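Long-range contact in putative cell surface hydrolase (PDB 3LP5), which is of unknown substrate but is probably a cell-surface hydrolase of the alpha/beta-hydrolase superfamily: residues A[108-120]-A[151-163]. Numbering follows the deposited sequence.
Sequences GGLIWTLFLERYL and MFKELYRYRTGLP
Arg118 turns sharply at its third side-chain torsion (chi3 86°), and this bend lays its guanidinium flat over one face of the Tyr158 ring, the two planes only 11° apart. CZ of Arg118 sits 3.9 Å from the ring centroid of Tyr158 in a cation-pi stack, and the Arg118 CD methylene rides over the same face. At the guanidinium edge, Arg118 NH1 forms a salt bridge of 3.3 Å to Glu154 OE2, the carboxylate standing steeply to the guanidinium plane. Glu154 gets there with CG anti to the backbone N, crossing the methyl groups of Leu114 on the way. With an alanine in place of Tyr158, the guanidinium would probably lose its flat support and be left to swing about its bond to Glu154. Helix segments 108-118 and 151-157 run in roughly the same direction, at 37° to each other with axes 9.9 Å apart at their nearest, in the alpha/beta-hydrolase fold; the first follows strand 99-105 through what looks like a GxSxG nucleophile elbow. Between them Leu155 is a knob in the hole formed by Leu110, Thr113, Leu114 and Glu117, its CD2 lying 4.0 Å from Leu114 CB. Ile194 of helix 191-195 also packs on Leu155. Buried Glu117 reaches under the end of helix 150-157, where its OE2 lies 2.5 Å from Leu155 O. Beyond, Gly161 brings its CA up to Glu117 O in a 3.5 Å CA-H...O contact, and a water bridges that carbonyl to Gly161 O. Leu162 CD2 then packs 3.9 Å from Leu116 CB, beside Phe195.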
loop_
_atom_site.group_PDB
_atom_site.type_symbol
_atom_site.label_atom_id
_atom_site.label_comp_id
_atom_site.label_asym_id
_atom_site.label_seq_id
_atom_site.Cartn_x
_atom_site.Cartn_y
_atom_site.Cartn_z
ATOM N N GLY A 108 -3.330 -5.394 0.636
ATOM C CA GLY A 108 -3.378 -4.197 -0.228
ATOM C C GLY A 108 -2.058 -3.966 -0.966
ATOM O O GLY A 108 -2.035 -3.480 -2.120
ATOM N N GLY A 109 -0.943 -4.339 -0.337
ATOM C CA GLY A 109 0.375 -4.125 -0.985
ATOM C C GLY A 109 0.548 -5.052 -2.198
ATOM O O GLY A 109 1.150 -4.670 -3.201
ATOM N N LEU A 110 0.071 -6.304 -2.070
ATOM C CA LEU A 110 0.054 -7.257 -3.185
ATOM C C LEU A 110 -0.906 -6.843 -4.303
ATOM O O LEU A 110 -0.593 -6.947 -5.546
ATOM C CB LEU A 110 -0.384 -8.672 -2.687
ATOM C CG LEU A 110 0.198 -9.187 -1.371
ATOM C CD1 LEU A 110 -0.102 -10.715 -1.194
ATOM C CD2 LEU A 110 1.699 -8.917 -1.362
ATOM N N ILE A 111 -2.098 -6.440 -3.897
ATOM C CA ILE A 111 -3.065 -5.870 -4.876
ATOM C C ILE A 111 -2.448 -4.715 -5.678
ATOM O O ILE A 111 -2.450 -4.742 -6.940
ATOM C CB ILE A 111 -4.357 -5.478 -4.210
ATOM C CG1 ILE A 111 -4.960 -6.700 -3.535
ATOM C CG2 ILE A 111 -5.347 -4.824 -5.280
ATOM C CD1 ILE A 111 -6.033 -6.389 -2.394
ATOM N N TRP A 112 -1.852 -3.741 -4.976
ATOM C CA TRP A 112 -1.142 -2.637 -5.654
ATOM C C TRP A 112 -0.058 -3.190 -6.551
ATOM O O TRP A 112 0.072 -2.748 -7.690
ATOM C CB TRP A 112 -0.442 -1.616 -4.688
ATOM C CG TRP A 112 -1.240 -0.477 -4.357
ATOM C CD1 TRP A 112 -1.720 -0.135 -3.088
ATOM C CD2 TRP A 112 -1.796 0.489 -5.271
ATOM N NE1 TRP A 112 -2.473 1.020 -3.175
ATOM C CE2 TRP A 112 -2.575 1.390 -4.499
ATOM C CE3 TRP A 112 -1.672 0.707 -6.662
ATOM C CZ2 TRP A 112 -3.244 2.498 -5.073
ATOM C CZ3 TRP A 112 -2.360 1.808 -7.242
ATOM C CH2 TRP A 112 -3.132 2.680 -6.440
ATOM N N THR A 113 0.707 -4.178 -6.065
ATOM C CA THR A 113 1.847 -4.591 -6.895
ATOM C C THR A 113 1.409 -5.184 -8.224
ATOM O O THR A 113 2.041 -4.990 -9.260
ATOM C CB THR A 113 2.761 -5.653 -6.153
ATOM O OG1 THR A 113 3.257 -5.070 -4.939
ATOM C CG2 THR A 113 3.946 -6.015 -6.996
ATOM N N LEU A 114 0.404 -6.045 -8.157
ATOM C CA LEU A 114 -0.061 -6.747 -9.312
ATOM C C LEU A 114 -0.673 -5.684 -10.286
ATOM O O LEU A 114 -0.419 -5.708 -11.488
ATOM C CB LEU A 114 -1.062 -7.847 -8.870
ATOM C CG LEU A 114 -1.502 -8.800 -9.978
ATOM C CD1 LEU A 114 -0.315 -9.534 -10.588
ATOM C CD2 LEU A 114 -2.564 -9.808 -9.450
ATOM N N PHE A 115 -1.469 -4.764 -9.759
ATOM C CA PHE A 115 -2.020 -3.671 -10.575
ATOM C C PHE A 115 -0.874 -2.909 -11.280
ATOM O O PHE A 115 -0.981 -2.638 -12.485
ATOM C CB PHE A 115 -2.825 -2.718 -9.703
ATOM C CG PHE A 115 -3.140 -1.406 -10.370
ATOM C CD1 PHE A 115 -4.228 -1.296 -11.224
ATOM C CD2 PHE A 115 -2.320 -0.309 -10.181
ATOM C CE1 PHE A 115 -4.507 -0.089 -11.883
ATOM C CE2 PHE A 115 -2.567 0.895 -10.878
ATOM C CZ PHE A 115 -3.659 0.987 -11.703
ATOM N N LEU A 116 0.225 -2.606 -10.539
ATOM C CA LEU A 116 1.287 -1.798 -11.130
ATOM C C LEU A 116 2.041 -2.558 -12.216
ATOM O O LEU A 116 2.440 -1.968 -13.221
ATOM C CB LEU A 116 2.258 -1.266 -10.103
ATOM C CG LEU A 116 1.600 -0.356 -9.060
ATOM C CD1 LEU A 116 2.638 -0.179 -7.974
ATOM C CD2 LEU A 116 1.142 1.030 -9.649
ATOM N N GLU A 117 2.178 -3.873 -12.033
ATOM C CA GLU A 117 2.927 -4.711 -12.984
ATOM C C GLU A 117 2.127 -4.921 -14.271
ATOM O O GLU A 117 2.733 -4.982 -15.337
ATOM C CB GLU A 117 3.174 -6.126 -12.420
ATOM C CG GLU A 117 4.138 -6.145 -11.295
ATOM C CD GLU A 117 4.293 -7.517 -10.692
ATOM O OE1 GLU A 117 3.363 -8.304 -10.765
ATOM O OE2 GLU A 117 5.359 -7.828 -10.162
ATOM N N ARG A 118 0.792 -5.073 -14.147
ATOM C CA ARG A 118 -0.064 -5.512 -15.262
ATOM C C ARG A 118 -1.026 -4.474 -15.840
ATOM O O ARG A 118 -1.309 -4.500 -17.060
ATOM C CB ARG A 118 -0.846 -6.752 -14.842
ATOM C CG ARG A 118 0.067 -7.891 -14.392
ATOM C CD ARG A 118 -0.714 -9.164 -14.322
ATOM N NE ARG A 118 -0.731 -9.798 -15.645
ATOM C CZ ARG A 118 -1.280 -10.983 -15.905
ATOM N NH1 ARG A 118 -1.865 -11.648 -14.914
ATOM N NH2 ARG A 118 -1.219 -11.513 -17.151
ATOM N N TYR A 119 -1.530 -3.561 -14.993
ATOM C CA TYR A 119 -2.703 -2.779 -15.395
ATOM C C TYR A 119 -2.471 -1.285 -15.459
ATOM O O TYR A 119 -3.205 -0.560 -16.140
ATOM C CB TYR A 119 -3.880 -3.088 -14.450
ATOM C CG TYR A 119 -4.229 -4.562 -14.418
ATOM C CD1 TYR A 119 -4.235 -5.307 -15.587
ATOM C CD2 TYR A 119 -4.543 -5.213 -13.187
ATOM C CE1 TYR A 119 -4.515 -6.691 -15.555
ATOM C CE2 TYR A 119 -4.837 -6.575 -13.164
ATOM C CZ TYR A 119 -4.831 -7.286 -14.346
ATOM O OH TYR A 119 -5.185 -8.605 -14.352
ATOM N N LEU A 120 -1.475 -0.794 -14.749
ATOM C CA LEU A 120 -1.258 0.673 -14.800
ATOM C C LEU A 120 -0.915 1.178 -16.235
ATOM O O LEU A 120 -1.375 2.276 -16.637
ATOM C CB LEU A 120 -0.216 1.132 -13.760
ATOM C CG LEU A 120 0.200 2.608 -13.867
ATOM C CD1 LEU A 120 -0.956 3.495 -13.458
ATOM C CD2 LEU A 120 1.459 2.930 -13.076
ATOM N N MET A 151 1.102 -17.349 -5.633
ATOM C CA MET A 151 1.014 -15.887 -5.514
ATOM C C MET A 151 2.341 -15.229 -5.845
ATOM O O MET A 151 2.407 -14.385 -6.721
ATOM C CB MET A 151 0.513 -15.430 -4.106
ATOM C CG MET A 151 0.363 -13.881 -3.907
ATOM S SD MET A 151 -1.196 -13.284 -4.659
ATOM C CE MET A 151 -0.760 -12.900 -6.339
ATOM N N PHE A 152 3.406 -15.624 -5.159
ATOM C CA PHE A 152 4.673 -14.974 -5.416
ATOM C C PHE A 152 5.133 -15.244 -6.877
ATOM O O PHE A 152 5.705 -14.376 -7.508
ATOM C CB PHE A 152 5.748 -15.544 -4.496
ATOM C CG PHE A 152 7.130 -14.996 -4.801
ATOM C CD1 PHE A 152 7.459 -13.686 -4.470
ATOM C CD2 PHE A 152 8.056 -15.774 -5.494
ATOM C CE1 PHE A 152 8.726 -13.160 -4.755
ATOM C CE2 PHE A 152 9.313 -15.256 -5.804
ATOM C CZ PHE A 152 9.644 -13.926 -5.426
ATOM N N LYS A 153 4.867 -16.428 -7.401
ATOM C CA LYS A 153 5.269 -16.779 -8.801
ATOM C C LYS A 153 4.656 -15.772 -9.770
ATOM O O LYS A 153 5.337 -15.332 -10.694
ATOM C CB LYS A 153 4.834 -18.208 -9.155
ATOM C CG LYS A 153 5.784 -19.272 -8.498
ATOM C CD LYS A 153 5.373 -20.723 -8.903
ATOM C CE LYS A 153 6.024 -21.772 -8.004
ATOM N NZ LYS A 153 5.535 -23.158 -8.360
ATOM N N GLU A 154 3.415 -15.360 -9.520
ATOM C CA GLU A 154 2.761 -14.436 -10.411
ATOM C C GLU A 154 3.342 -13.030 -10.216
ATOM O O GLU A 154 3.660 -12.390 -11.189
ATOM C CB GLU A 154 1.233 -14.438 -10.194
ATOM C CG GLU A 154 0.493 -13.435 -11.122
ATOM C CD GLU A 154 -1.006 -13.283 -10.878
ATOM O OE1 GLU A 154 -1.531 -13.510 -9.745
ATOM O OE2 GLU A 154 -1.677 -12.851 -11.811
ATOM N N LEU A 155 3.517 -12.555 -8.985
ATOM C CA LEU A 155 4.178 -11.234 -8.778
ATOM C C LEU A 155 5.613 -11.195 -9.315
ATOM O O LEU A 155 6.045 -10.152 -9.797
ATOM C CB LEU A 155 4.221 -10.838 -7.323
ATOM C CG LEU A 155 2.847 -10.826 -6.638
ATOM C CD1 LEU A 155 2.973 -10.656 -5.116
ATOM C CD2 LEU A 155 2.080 -9.592 -7.194
ATOM N N TYR A 156 6.329 -12.315 -9.255
ATOM C CA TYR A 156 7.740 -12.267 -9.691
ATOM C C TYR A 156 7.760 -12.313 -11.200
ATOM O O TYR A 156 8.515 -11.603 -11.861
ATOM C CB TYR A 156 8.457 -13.485 -9.131
ATOM C CG TYR A 156 9.929 -13.529 -9.365
ATOM C CD1 TYR A 156 10.778 -12.639 -8.712
ATOM C CD2 TYR A 156 10.489 -14.488 -10.212
ATOM C CE1 TYR A 156 12.195 -12.688 -8.893
ATOM C CE2 TYR A 156 11.910 -14.553 -10.421
ATOM C CZ TYR A 156 12.750 -13.625 -9.773
ATOM O OH TYR A 156 14.146 -13.692 -9.975
ATOM N N ARG A 157 6.859 -13.100 -11.770
ATOM C CA ARG A 157 6.829 -13.243 -13.229
ATOM C C ARG A 157 6.557 -11.916 -13.941
ATOM O O ARG A 157 7.037 -11.691 -15.067
ATOM C CB ARG A 157 5.749 -14.253 -13.664
ATOM C CG ARG A 157 5.845 -14.566 -15.183
ATOM C CD ARG A 157 4.540 -15.148 -15.788
ATOM N NE ARG A 157 4.293 -14.762 -17.218
ATOM C CZ ARG A 157 5.190 -14.361 -18.162
ATOM N NH1 ARG A 157 6.511 -14.264 -17.940
ATOM N NH2 ARG A 157 4.743 -14.058 -19.384
ATOM N N TYR A 158 5.751 -11.054 -13.333
ATOM C CA TYR A 158 5.437 -9.810 -14.007
ATOM C C TYR A 158 6.189 -8.585 -13.482
ATOM O O TYR A 158 5.825 -7.441 -13.816
ATOM C CB TYR A 158 3.914 -9.538 -14.007
ATOM C CG TYR A 158 3.205 -10.589 -14.776
ATOM C CD1 TYR A 158 3.386 -10.672 -16.162
ATOM C CD2 TYR A 158 2.422 -11.556 -14.131
ATOM C CE1 TYR A 158 2.761 -11.649 -16.899
ATOM C CE2 TYR A 158 1.785 -12.549 -14.867
ATOM C CZ TYR A 158 1.970 -12.574 -16.245
ATOM O OH TYR A 158 1.386 -13.517 -17.014
ATOM N N ARG A 159 7.239 -8.796 -12.722
ATOM C CA ARG A 159 7.919 -7.674 -12.019
ATOM C C ARG A 159 8.527 -6.730 -13.019
ATOM O O ARG A 159 8.669 -5.561 -12.694
ATOM C CB ARG A 159 9.000 -8.205 -11.050
ATOM C CG ARG A 159 10.208 -8.882 -11.827
ATOM C CD ARG A 159 11.172 -9.654 -10.877
ATOM N NE ARG A 159 12.344 -10.165 -11.589
ATOM C CZ ARG A 159 12.339 -11.187 -12.464
ATOM N NH1 ARG A 159 11.198 -11.854 -12.782
ATOM N NH2 ARG A 159 13.481 -11.557 -13.049
ATOM N N THR A 160 8.906 -7.200 -14.228
ATOM C CA THR A 160 9.454 -6.277 -15.215
ATOM C C THR A 160 8.419 -5.256 -15.746
ATOM O O THR A 160 8.793 -4.232 -16.324
ATOM C CB THR A 160 10.148 -6.952 -16.392
ATOM O OG1 THR A 160 9.201 -7.748 -17.109
ATOM C CG2 THR A 160 11.283 -7.832 -15.895
ATOM N N GLY A 161 7.131 -5.509 -15.519
ATOM C CA GLY A 161 6.148 -4.495 -15.837
ATOM C C GLY A 161 6.165 -3.301 -14.868
ATOM O O GLY A 161 5.527 -2.309 -15.158
ATOM N N LEU A 162 6.878 -3.384 -13.725
ATOM C CA LEU A 162 6.889 -2.260 -12.766
ATOM C C LEU A 162 7.468 -1.011 -13.414
ATOM O O LEU A 162 8.305 -1.117 -14.303
ATOM C CB LEU A 162 7.673 -2.589 -11.469
ATOM C CG LEU A 162 6.962 -3.619 -10.553
ATOM C CD1 LEU A 162 7.968 -4.295 -9.602
ATOM C CD2 LEU A 162 5.724 -3.026 -9.790
ATOM N N PRO A 163 6.994 0.166 -13.009
ATOM C CA PRO A 163 7.606 1.408 -13.517
ATOM C C PRO A 163 9.003 1.644 -12.970
ATOM O O PRO A 163 9.202 1.593 -11.762
ATOM C CB PRO A 163 6.654 2.513 -13.037
ATOM C CG PRO A 163 5.783 1.899 -12.080
ATOM C CD PRO A 163 5.706 0.428 -12.341
HETATM O O HOH W 1 3.627 -2.577 -17.352
#